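Local coordinates for protein GDP-L-fucose synthase (Campylobacter jejuni subsp. jejuni serotype O:2, PDB 7M13) that acts as an NADPH-binding GDP-D-glycero-L-gluco-heptose synthase in the making of the capsular polysaccharide, at residues A78-F83 and A137-A142; N168-T173 and E243-D248; G282-I287 and D316-C321. All coordinates share one frame; numbering follows the deposited sequence.

Contact 1. Residues A78-F83 and A137-A142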
loop_
_atom_site.group_PDB
_atom_site.type_symbol
_atom_site.label_atom_id
_atom_site.label_comp_id
_atom_site.label_asym_id
_atom_site.label_seq_id
_atom_site.Cartn_x
_atom_site.Cartn_y
_atom_site.Cartn_z
ATOM N N ALA B 78 11.743 -7.267 13.943
ATOM C CA ALA B 78 12.005 -8.379 12.991
ATOM C C ALA B 78 10.747 -8.795 12.214
ATOM O O ALA B 78 10.901 -9.460 11.162
ATOM C CB ALA B 78 12.586 -9.568 13.727
ATOM N N GLN B 79 9.554 -8.497 12.730
ATOM C CA GLN B 79 8.261 -8.955 12.158
ATOM C C GLN B 79 7.884 -8.104 10.927
ATOM O O GLN B 79 6.711 -7.736 10.771
ATOM C CB GLN B 79 7.187 -8.930 13.237
ATOM C CG GLN B 79 7.394 -9.978 14.329
ATOM C CD GLN B 79 6.217 -10.098 15.265
ATOM O OE1 GLN B 79 6.344 -9.806 16.459
ATOM N NE2 GLN B 79 5.056 -10.511 14.754
ATOM N N ARG B 80 8.819 -7.920 10.003
ATOM C CA ARG B 80 8.665 -6.965 8.885
ATOM C C ARG B 80 7.513 -7.395 7.975
ATOM O O ARG B 80 6.751 -6.552 7.497
ATOM C CB ARG B 80 9.962 -6.937 8.081
ATOM C CG ARG B 80 10.115 -5.725 7.199
ATOM C CD ARG B 80 11.558 -5.640 6.706
ATOM N NE ARG B 80 11.868 -4.431 5.964
ATOM C CZ ARG B 80 12.159 -3.270 6.517
ATOM N NH1 ARG B 80 12.154 -3.140 7.826
ATOM N NH2 ARG B 80 12.475 -2.256 5.756
ATOM N N ALA B 81 7.365 -8.674 7.671
ATOM C CA ALA B 81 6.252 -9.166 6.825
ATOM C C ALA B 81 4.938 -9.037 7.584
ATOM O O ALA B 81 3.924 -8.659 6.985
ATOM C CB ALA B 81 6.471 -10.620 6.451
ATOM N N ASP B 82 4.902 -9.430 8.855
ATOM C CA ASP B 82 3.662 -9.411 9.643
ATOM C C ASP B 82 3.122 -7.986 9.687
ATOM O O ASP B 82 1.903 -7.825 9.622
ATOM C CB ASP B 82 3.893 -10.013 11.023
ATOM C CG ASP B 82 4.476 -11.413 11.047
ATOM O OD1 ASP B 82 4.347 -12.140 10.017
ATOM O OD2 ASP B 82 5.079 -11.768 12.120
ATOM N N PHE B 83 3.986 -6.994 9.826
ATOM C CA PHE B 83 3.511 -5.603 9.969
ATOM C C PHE B 83 2.680 -5.198 8.754
ATOM O O PHE B 83 1.718 -4.417 8.876
ATOM C CB PHE B 83 4.641 -4.592 10.120
ATOM C CG PHE B 83 5.418 -4.744 11.386
ATOM C CD1 PHE B 83 6.772 -4.578 11.341
ATOM C CD2 PHE B 83 4.802 -5.023 12.586
ATOM C CE1 PHE B 83 7.531 -4.728 12.483
ATOM C CE2 PHE B 83 5.572 -5.194 13.729
ATOM C CZ PHE B 83 6.920 -5.025 13.666
ATOM N N ALA B 137 10.475 0.901 10.330
ATOM C CA ALA B 137 8.999 0.975 10.271
ATOM C C ALA B 137 8.546 1.033 8.812
ATOM O O ALA B 137 7.403 1.409 8.542
ATOM C CB ALA B 137 8.509 2.152 11.072
ATOM N N TYR B 138 9.400 0.640 7.880
ATOM C CA TYR B 138 9.106 0.812 6.432
ATOM C C TYR B 138 7.825 0.073 6.049
ATOM O O TYR B 138 6.937 0.614 5.350
ATOM C CB TYR B 138 10.310 0.273 5.662
ATOM C CG TYR B 138 10.256 0.287 4.152
ATOM C CD1 TYR B 138 10.425 1.452 3.406
ATOM C CD2 TYR B 138 10.062 -0.897 3.456
ATOM C CE1 TYR B 138 10.434 1.430 2.017
ATOM C CE2 TYR B 138 10.094 -0.935 2.070
ATOM C CZ TYR B 138 10.266 0.229 1.352
ATOM O OH TYR B 138 10.293 0.167 -0.016
ATOM N N SER B 139 7.732 -1.192 6.407
ATOM C CA SER B 139 6.578 -2.021 6.017
ATOM C C SER B 139 5.322 -1.626 6.788
ATOM O O SER B 139 4.222 -1.613 6.200
ATOM C CB SER B 139 6.908 -3.463 6.098
ATOM O OG SER B 139 7.059 -3.896 7.433
ATOM N N PHE B 140 5.460 -1.260 8.048
ATOM C CA PHE B 140 4.326 -0.779 8.869
ATOM C C PHE B 140 3.812 0.543 8.310
ATOM O O PHE B 140 2.593 0.703 8.128
ATOM C CB PHE B 140 4.816 -0.635 10.303
ATOM C CG PHE B 140 3.788 -0.080 11.241
ATOM C CD1 PHE B 140 2.873 -0.894 11.872
ATOM C CD2 PHE B 140 3.763 1.272 11.506
ATOM C CE1 PHE B 140 1.934 -0.356 12.740
ATOM C CE2 PHE B 140 2.834 1.793 12.384
ATOM C CZ PHE B 140 1.922 0.984 12.982
ATOM N N GLY B 141 4.718 1.476 8.017
ATOM C CA GLY B 141 4.326 2.779 7.448
ATOM C C GLY B 141 3.634 2.583 6.119
ATOM O O GLY B 141 2.660 3.282 5.847
ATOM N N ALA B 142 4.133 1.679 5.275
ATOM C CA ALA B 142 3.490 1.400 3.971
ATOM C C ALA B 142 2.073 0.886 4.223
ATOM O O ALA B 142 1.144 1.298 3.488
ATOM C CB ALA B 142 4.322 0.453 3.147
#

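Contact 2. Residues N168-T173 and E243-D248. With NAP (NADP nicotinamide-adenine-dinucleotide phosphate), chain E.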
loop_
_atom_site.group_PDB
_atom_site.type_symbol
_atom_site.label_atom_id
_atom_site.label_comp_id
_atom_site.label_asym_id
_atom_site.label_seq_id
_atom_site.Cartn_x
_atom_site.Cartn_y
_atom_site.Cartn_z
ATOM N N ASN B 168 1.437 10.452 16.448
ATOM C CA ASN B 168 2.823 9.990 16.647
ATOM C C ASN B 168 2.999 9.089 17.876
ATOM O O ASN B 168 3.619 8.046 17.725
ATOM C CB ASN B 168 3.754 11.198 16.739
ATOM C CG ASN B 168 4.061 11.727 15.356
ATOM O OD1 ASN B 168 4.370 10.945 14.456
ATOM N ND2 ASN B 168 4.078 13.047 15.205
ATOM N N ASN B 169 2.547 9.500 19.063
ATOM C CA ASN B 169 2.783 8.705 20.299
ATOM C C ASN B 169 1.563 8.834 21.187
ATOM O O ASN B 169 1.211 9.944 21.560
ATOM C CB ASN B 169 4.013 9.137 21.115
ATOM C CG ASN B 169 5.316 8.955 20.381
ATOM O OD1 ASN B 169 5.801 7.836 20.243
ATOM N ND2 ASN B 169 5.834 10.063 19.863
ATOM N N LEU B 170 0.946 7.706 21.518
ATOM C CA LEU B 170 -0.232 7.651 22.392
ATOM C C LEU B 170 0.231 7.317 23.805
ATOM O O LEU B 170 1.201 6.560 23.975
ATOM C CB LEU B 170 -1.173 6.588 21.831
ATOM C CG LEU B 170 -2.535 6.492 22.492
ATOM C CD1 LEU B 170 -3.355 7.748 22.302
ATOM C CD2 LEU B 170 -3.261 5.276 21.916
ATOM N N TYR B 171 -0.456 7.896 24.762
ATOM C CA TYR B 171 -0.374 7.455 26.171
ATOM C C TYR B 171 -1.774 7.635 26.714
ATOM O O TYR B 171 -2.657 8.082 26.010
ATOM C CB TYR B 171 0.721 8.223 26.926
ATOM C CG TYR B 171 0.376 9.638 27.309
ATOM C CD1 TYR B 171 0.275 10.656 26.369
ATOM C CD2 TYR B 171 0.123 9.984 28.633
ATOM C CE1 TYR B 171 -0.076 11.953 26.709
ATOM C CE2 TYR B 171 -0.186 11.285 28.993
ATOM C CZ TYR B 171 -0.298 12.281 28.041
ATOM O OH TYR B 171 -0.628 13.550 28.399
ATOM N N GLY B 172 -2.034 7.266 27.952
ATOM C CA GLY B 172 -3.372 7.579 28.471
ATOM C C GLY B 172 -3.493 7.130 29.893
ATOM O O GLY B 172 -2.492 6.665 30.439
ATOM N N THR B 173 -4.682 7.254 30.457
ATOM C CA THR B 173 -4.907 6.926 31.879
ATOM C C THR B 173 -4.697 5.415 32.024
ATOM O O THR B 173 -3.770 5.010 32.762
ATOM C CB THR B 173 -6.273 7.465 32.295
ATOM O OG1 THR B 173 -6.180 8.885 32.149
ATOM C CG2 THR B 173 -6.655 7.081 33.706
ATOM N N GLU B 243 6.365 14.087 20.496
ATOM C CA GLU B 243 5.012 14.627 20.678
ATOM C C GLU B 243 4.217 13.495 21.333
ATOM O O GLU B 243 4.543 12.319 21.053
ATOM C CB GLU B 243 4.400 14.911 19.300
ATOM C CG GLU B 243 3.085 15.617 19.368
ATOM C CD GLU B 243 2.396 15.730 18.042
ATOM O OE1 GLU B 243 2.863 15.087 16.982
ATOM O OE2 GLU B 243 1.403 16.464 18.033
ATOM N N PHE B 244 3.255 13.817 22.186
ATOM C CA PHE B 244 2.382 12.799 22.816
ATOM C C PHE B 244 0.947 13.278 22.725
ATOM O O PHE B 244 0.662 14.500 22.709
ATOM C CB PHE B 244 2.763 12.542 24.279
ATOM C CG PHE B 244 4.177 12.085 24.469
ATOM C CD1 PHE B 244 4.494 10.740 24.426
ATOM C CD2 PHE B 244 5.194 13.005 24.690
ATOM C CE1 PHE B 244 5.800 10.304 24.575
ATOM C CE2 PHE B 244 6.499 12.560 24.848
ATOM C CZ PHE B 244 6.800 11.222 24.783
ATOM N N ILE B 245 0.022 12.321 22.667
ATOM C CA ILE B 245 -1.417 12.629 22.777
ATOM C C ILE B 245 -1.988 11.648 23.794
ATOM O O ILE B 245 -1.712 10.444 23.701
ATOM C CB ILE B 245 -2.154 12.622 21.416
ATOM C CG1 ILE B 245 -3.594 13.115 21.580
ATOM C CG2 ILE B 245 -2.065 11.259 20.729
ATOM C CD1 ILE B 245 -4.388 13.258 20.287
ATOM N N HIS B 246 -2.744 12.192 24.735
ATOM C CA HIS B 246 -3.436 11.381 25.749
ATOM C C HIS B 246 -4.635 10.718 25.082
ATOM O O HIS B 246 -5.349 11.394 24.323
ATOM C CB HIS B 246 -3.819 12.280 26.919
ATOM C CG HIS B 246 -4.334 11.544 28.102
ATOM N ND1 HIS B 246 -5.629 11.091 28.176
ATOM C CD2 HIS B 246 -3.720 11.168 29.253
ATOM C CE1 HIS B 246 -5.805 10.474 29.337
ATOM N NE2 HIS B 246 -4.641 10.523 30.035
ATOM N N SER B 247 -4.927 9.491 25.474
ATOM C CA SER B 247 -6.020 8.721 24.845
ATOM C C SER B 247 -7.395 9.369 25.083
ATOM O O SER B 247 -8.289 9.118 24.255
ATOM C CB SER B 247 -5.960 7.316 25.249
ATOM O OG SER B 247 -6.084 7.216 26.663
ATOM N N ASP B 248 -7.601 10.191 26.118
ATOM C CA ASP B 248 -8.876 10.934 26.248
ATOM C C ASP B 248 -8.985 12.003 25.156
ATOM O O ASP B 248 -10.100 12.254 24.681
ATOM C CB ASP B 248 -9.061 11.562 27.631
ATOM C CG ASP B 248 -9.440 10.581 28.724
ATOM O OD1 ASP B 248 -9.821 9.430 28.401
ATOM O OD2 ASP B 248 -9.334 10.990 29.902
HETATM P PA NAP E . -2.917 -1.330 20.947
HETATM O O1A NAP E . -1.637 -1.931 20.446
HETATM O O2A NAP E . -2.944 -0.863 22.382
HETATM O O5B NAP E . -4.129 -2.317 20.791
HETATM C C5B NAP E . -4.365 -2.993 19.557
HETATM C C4B NAP E . -5.533 -3.902 19.781
HETATM O O4B NAP E . -5.840 -4.518 18.508
HETATM C C3B NAP E . -5.275 -5.047 20.781
HETATM O O3B NAP E . -6.286 -5.040 21.784
HETATM C C2B NAP E . -5.275 -6.294 19.904
HETATM O O2B NAP E . -5.855 -7.439 20.531
HETATM C C1B NAP E . -6.177 -5.868 18.751
HETATM N N9A NAP E . -5.920 -6.651 17.561
HETATM C C8A NAP E . -4.760 -6.755 16.857
HETATM N N7A NAP E . -4.802 -7.638 15.888
HETATM C C5A NAP E . -6.075 -8.160 15.967
HETATM C C6A NAP E . -6.730 -9.154 15.218
HETATM N N6A NAP E . -6.154 -9.853 14.234
HETATM N N1A NAP E . -8.003 -9.441 15.571
HETATM C C2A NAP E . -8.570 -8.764 16.579
HETATM N N3A NAP E . -8.043 -7.816 17.356
HETATM C C4A NAP E . -6.777 -7.566 16.996
HETATM O O3 NAP E . -3.310 -0.110 19.994
HETATM P PN NAP E . -3.195 1.443 20.285
HETATM O O1N NAP E . -1.836 1.718 20.802
HETATM O O2N NAP E . -4.380 1.816 21.083
HETATM O O5D NAP E . -3.328 2.029 18.792
HETATM C C5D NAP E . -4.585 2.396 18.271
HETATM C C4D NAP E . -4.366 2.942 16.889
HETATM O O4D NAP E . -3.556 4.147 16.959
HETATM C C3D NAP E . -3.646 1.990 15.924
HETATM O O3D NAP E . -4.145 2.147 14.588
HETATM C C2D NAP E . -2.224 2.462 16.048
HETATM O O2D NAP E . -1.395 2.071 14.958
HETATM C C1D NAP E . -2.405 3.964 16.137
HETATM N N1N NAP E . -1.213 4.609 16.731
HETATM C C2N NAP E . -0.804 4.331 18.006
HETATM C C3N NAP E . 0.339 4.866 18.495
HETATM C C7N NAP E . 0.838 4.588 19.868
HETATM O O7N NAP E . 1.800 5.253 20.304
HETATM N N7N NAP E . 0.224 3.643 20.575
HETATM C C4N NAP E . 1.109 5.794 17.691
HETATM C C5N NAP E . 0.596 6.076 16.369
HETATM C C6N NAP E . -0.450 5.451 15.924
HETATM P P2B NAP E . -5.000 -8.308 21.594
HETATM O O1X NAP E . -5.021 -7.468 22.840
HETATM O O2X NAP E . -3.671 -8.587 21.045
HETATM O O3X NAP E . -5.815 -9.609 21.728
HETATM O O HOH W 1 -8.844 9.426 31.952
#

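Contact 3. Residues G282-I287 and D316-C321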
loop_
_atom_site.group_PDB
_atom_site.type_symbol
_atom_site.label_atom_id
_atom_site.label_comp_id
_atom_site.label_asym_id
_atom_site.label_seq_id
_atom_site.Cartn_x
_atom_site.Cartn_y
_atom_site.Cartn_z
ATOM N N GLY B 282 0.369 19.634 19.130
ATOM C CA GLY B 282 1.083 20.662 18.357
ATOM C C GLY B 282 2.384 21.054 19.018
ATOM O O GLY B 282 3.088 21.919 18.490
ATOM N N ILE B 283 2.729 20.385 20.114
ATOM C CA ILE B 283 3.876 20.762 20.981
ATOM C C ILE B 283 4.711 19.510 21.197
ATOM O O ILE B 283 4.116 18.425 21.469
ATOM C CB ILE B 283 3.351 21.337 22.310
ATOM C CG1 ILE B 283 2.454 22.558 22.071
ATOM C CG2 ILE B 283 4.514 21.658 23.231
ATOM C CD1 ILE B 283 1.292 22.702 23.037
ATOM N N ASP B 284 6.030 19.604 21.095
ATOM C CA ASP B 284 6.899 18.462 21.440
ATOM C C ASP B 284 7.821 18.847 22.600
ATOM O O ASP B 284 7.846 20.049 22.971
ATOM C CB ASP B 284 7.662 17.914 20.240
ATOM C CG ASP B 284 8.660 18.843 19.580
ATOM O OD1 ASP B 284 8.807 19.989 20.046
ATOM O OD2 ASP B 284 9.257 18.394 18.573
ATOM N N TYR B 285 8.487 17.825 23.119
ATOM C CA TYR B 285 9.345 17.913 24.322
ATOM C C TYR B 285 10.588 17.075 24.085
ATOM O O TYR B 285 10.503 15.984 23.496
ATOM C CB TYR B 285 8.597 17.410 25.549
ATOM C CG TYR B 285 7.394 18.229 25.944
ATOM C CD1 TYR B 285 7.487 19.205 26.913
ATOM C CD2 TYR B 285 6.149 18.008 25.382
ATOM C CE1 TYR B 285 6.387 19.932 27.324
ATOM C CE2 TYR B 285 5.039 18.738 25.763
ATOM C CZ TYR B 285 5.154 19.712 26.735
ATOM O OH TYR B 285 4.069 20.435 27.145
ATOM N N SER B 286 11.735 17.536 24.596
ATOM C CA SER B 286 12.943 16.694 24.675
ATOM C C SER B 286 12.686 15.574 25.689
ATOM O O SER B 286 11.862 15.770 26.607
ATOM C CB SER B 286 14.167 17.497 25.044
ATOM O OG SER B 286 14.080 17.925 26.386
ATOM N N ILE B 287 13.359 14.447 25.516
ATOM C CA ILE B 287 13.322 13.319 26.488
ATOM C C ILE B 287 13.814 13.831 27.851
ATOM O O ILE B 287 13.267 13.413 28.864
ATOM C CB ILE B 287 14.092 12.085 25.967
ATOM C CG1 ILE B 287 13.940 10.898 26.920
ATOM C CG2 ILE B 287 15.552 12.392 25.680
ATOM C CD1 ILE B 287 12.499 10.534 27.225
ATOM N N ASP B 316 13.386 13.667 15.514
ATOM C CA ASP B 316 12.284 14.501 16.045
ATOM C C ASP B 316 11.075 14.273 15.125
ATOM O O ASP B 316 11.280 14.181 13.906
ATOM C CB ASP B 316 12.700 15.969 16.112
ATOM C CG ASP B 316 13.818 16.312 17.093
ATOM O OD1 ASP B 316 14.336 15.395 17.789
ATOM O OD2 ASP B 316 14.134 17.517 17.178
ATOM N N ARG B 317 9.870 14.124 15.677
ATOM C CA ARG B 317 8.616 14.016 14.894
ATOM C C ARG B 317 7.562 14.827 15.616
ATOM O O ARG B 317 7.314 14.555 16.797
ATOM C CB ARG B 317 8.069 12.585 14.748
ATOM C CG ARG B 317 9.067 11.604 14.172
ATOM C CD ARG B 317 9.314 12.011 12.734
ATOM N NE ARG B 317 8.545 11.180 11.841
ATOM C CZ ARG B 317 8.660 11.214 10.523
ATOM N NH1 ARG B 317 7.988 10.336 9.805
ATOM N NH2 ARG B 317 9.429 12.115 9.940
ATOM N N LEU B 318 6.928 15.757 14.918
ATOM C CA LEU B 318 5.869 16.595 15.499
ATOM C C LEU B 318 4.872 16.856 14.389
ATOM O O LEU B 318 5.312 17.370 13.337
ATOM C CB LEU B 318 6.502 17.918 15.966
ATOM C CG LEU B 318 5.528 19.020 16.363
ATOM C CD1 LEU B 318 4.655 18.580 17.513
ATOM C CD2 LEU B 318 6.285 20.293 16.706
ATOM N N MET B 319 3.600 16.590 14.645
ATOM C CA MET B 319 2.532 16.902 13.663
ATOM C C MET B 319 2.267 18.404 13.584
ATOM O O MET B 319 2.159 19.059 14.620
ATOM C CB MET B 319 1.218 16.220 14.018
ATOM C CG MET B 319 1.218 14.708 13.949
ATOM S SD MET B 319 1.979 14.070 12.458
ATOM C CE MET B 319 1.466 12.362 12.642
ATOM N N ASP B 320 2.008 18.909 12.390
ATOM C CA ASP B 320 1.316 20.195 12.173
ATOM C C ASP B 320 -0.176 19.902 12.318
ATOM O O ASP B 320 -0.675 19.098 11.504
ATOM C CB ASP B 320 1.673 20.753 10.800
ATOM C CG ASP B 320 1.162 22.165 10.582
ATOM O OD1 ASP B 320 0.121 22.507 11.165
ATOM O OD2 ASP B 320 1.823 22.929 9.876
ATOM N N CYS B 321 -0.815 20.425 13.359
ATOM C CA CYS B 321 -2.251 20.203 13.632
ATOM C C CYS B 321 -3.092 21.384 13.162
ATOM O O CYS B 321 -4.236 21.542 13.628
ATOM C CB CYS B 321 -2.449 19.903 15.102
ATOM S SG CYS B 321 -1.780 18.274 15.550
HETATM O O HOH W 2 2.918 21.736 15.668
HETATM O O HOH W 3 9.151 15.554 18.257
#

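Contact 1. Residues A78-F83 and A137-A142
Two helices meet by their first turns, and Arg80 lies along the start of the second, its tip at Tyr138. Its CG is anti to the backbone N (chi1 -162°), and from there the chain runs extended to NE. CB is passed without a partner on the other segment; CG then lies 3.6 Å from Ser139 OG, alongside that hydroxyl. At the tip, NH2 reaches the flank of Tyr138, 3.3 Å from Tyr138 CB and 3.6 Å from Tyr138 CD2. The guanidinium and phenol planes are 7° apart, but the oblique approach makes no stack. The charge has its own partner: Arg80 NH1 donates to Tyr135 O, and the group makes a cation-pi contact with Tyr135.

The polar link across the segments is made by Ser139, whose OG sits in the crowded position between its backbone N and carbonyl carbon. It donates to Arg80 O at 2.7 Å, in the carbonyl plane on a lone pair, with a C=O...donor angle of 128°. The same OG lies at the edge of the Phe83 ring, 4.0 Å from Phe83 CD1. A single apolar contact completes the joint: Phe83 CB and Phe140 CB stand 4.0 Å apart, stem to stem, while their rings diverge.

The second subunit backs both helices, Tyr158 and Gln157 of that subunit bonding to Asp82 and its Ile149 packing on Tyr138. Phe140 touches the NADP and precedes Lys144, a cofactor ligand, by four residues; it is predicted to be the proton donor/acceptor, though a phenyl ring has no ionisable group. The spacing matches the catalytic helix of the short-chain dehydrogenase fold, and the pairing is consistent with the helical dimer interface of its extended members.

Contact 2. Residues N168-T173 and E243-D248
Leu170 with Ile245 and Tyr171 with His246 form parallel beta bridges, and the tight half of the contact is built on them. Ile245 N donates to Asn169 O at 2.9 Å, nearly along the C=O axis, and Tyr171 N donates to Ile245 O at 3.0 Å in the carbonyl plane. Ahead of the bridges the amide of Asn169 lengthens the row, its ND2 reaching Glu243 O at 2.9 Å, while Asn168 ND2 meets Glu243 OE1 head-on along the C-O axis; that oxygen also accepts from Met319 N.

On the Tyr171 side the packing is aromatic. The His246 ring turns its edge to the Tyr171 face, with planes at 88° and centroids 5.0 Å apart, and His246 CA lies over the same face. Gly172 CA covers a face of His246, 3.7 Å from its ring centroid, and packs closely on Ser247 OG (3.3 Å).

Beyond this the grip slackens. His246 NE2 makes only a weak bond to Thr173 OG1 (angle 122°), although His246 ND1 caps the following helix by accepting from Asp248 N. Thr173 OG1 and Asp248 OD2 are joined through water 1, which donates to the carboxylate at 2.6 Å; Asp248 OD1 accepts from Asn27 ND2.

Leu170 N, turned away from the 243-248 strand, donates almost straight (173°) to the nicotinamide carboxamide oxygen O7N at 2.9 Å; the Leu170 side chain, on the face other than that of Tyr171, sets CB against the amide. Cofactor binding at the C-terminal ends of parallel strands is the hallmark of the Rossmann fold.

Contact 3. Residues G282-I287 and D316-C321
The two backbones run in opposite senses without pairing as strands, their nearest CA atoms being 5.8 Å apart for Gly282 and Cys321 and 6.3 Å for Asp284 and Leu318. Two waters bridge the segments. Water 2 donates to Gly282 O at 2.8 Å and to Met319 O at 3.0 Å; water 3 donates to Asp284 OD2 and, at 2.6 Å, to Arg317 O.

Gly282 turns with positive phi (85°), which favours glycine, and leads toward strand 285-286, the antiparallel neighbour of strand 241-246 in the mixed sheet of this extended short-chain dehydrogenase; Ser286 then caps helix 287-298. The 316-321 loop lies along the approach to that strand.

Leu318 is the main apolar element. With CG anti to its backbone N (chi1 169°), it sends CD1 against the Gly282-Ile283 peptide, 3.7 Å from Ile283 N, and CD2 against the carboxylate of Asp284, 4.0 Å from Asp284 CG. The two side chains cross at about a right angle. Asp284 has its CG in the crowded position (chi1 64°); its OD1 forms a salt bridge with Arg241 NE, while OD2 lies 3.8 Å from Leu318 CB.

From the N terminus, contact 1 closes first, bringing the start of helix 80-100 to the start of helix 138-158 across 53 residues. Helix 138-158 leads into strand 162-171, where contact 2 opens; it closes 69 residues later on strand 241-246. Contact 3 follows, joining 282-287 to the loop before helix 322-326. The three are in series, so none encloses or crosses another. Contact 1 stands apart, its nearest atoms about 8 Å from either of the others, on the side facing the second subunit. Contacts 2 and 3 touch at Glu243, Asn168 and Met319, and strands 241-246 and 285-286 are sheet neighbours, tying the 316-321 loop to the cofactor-binding core.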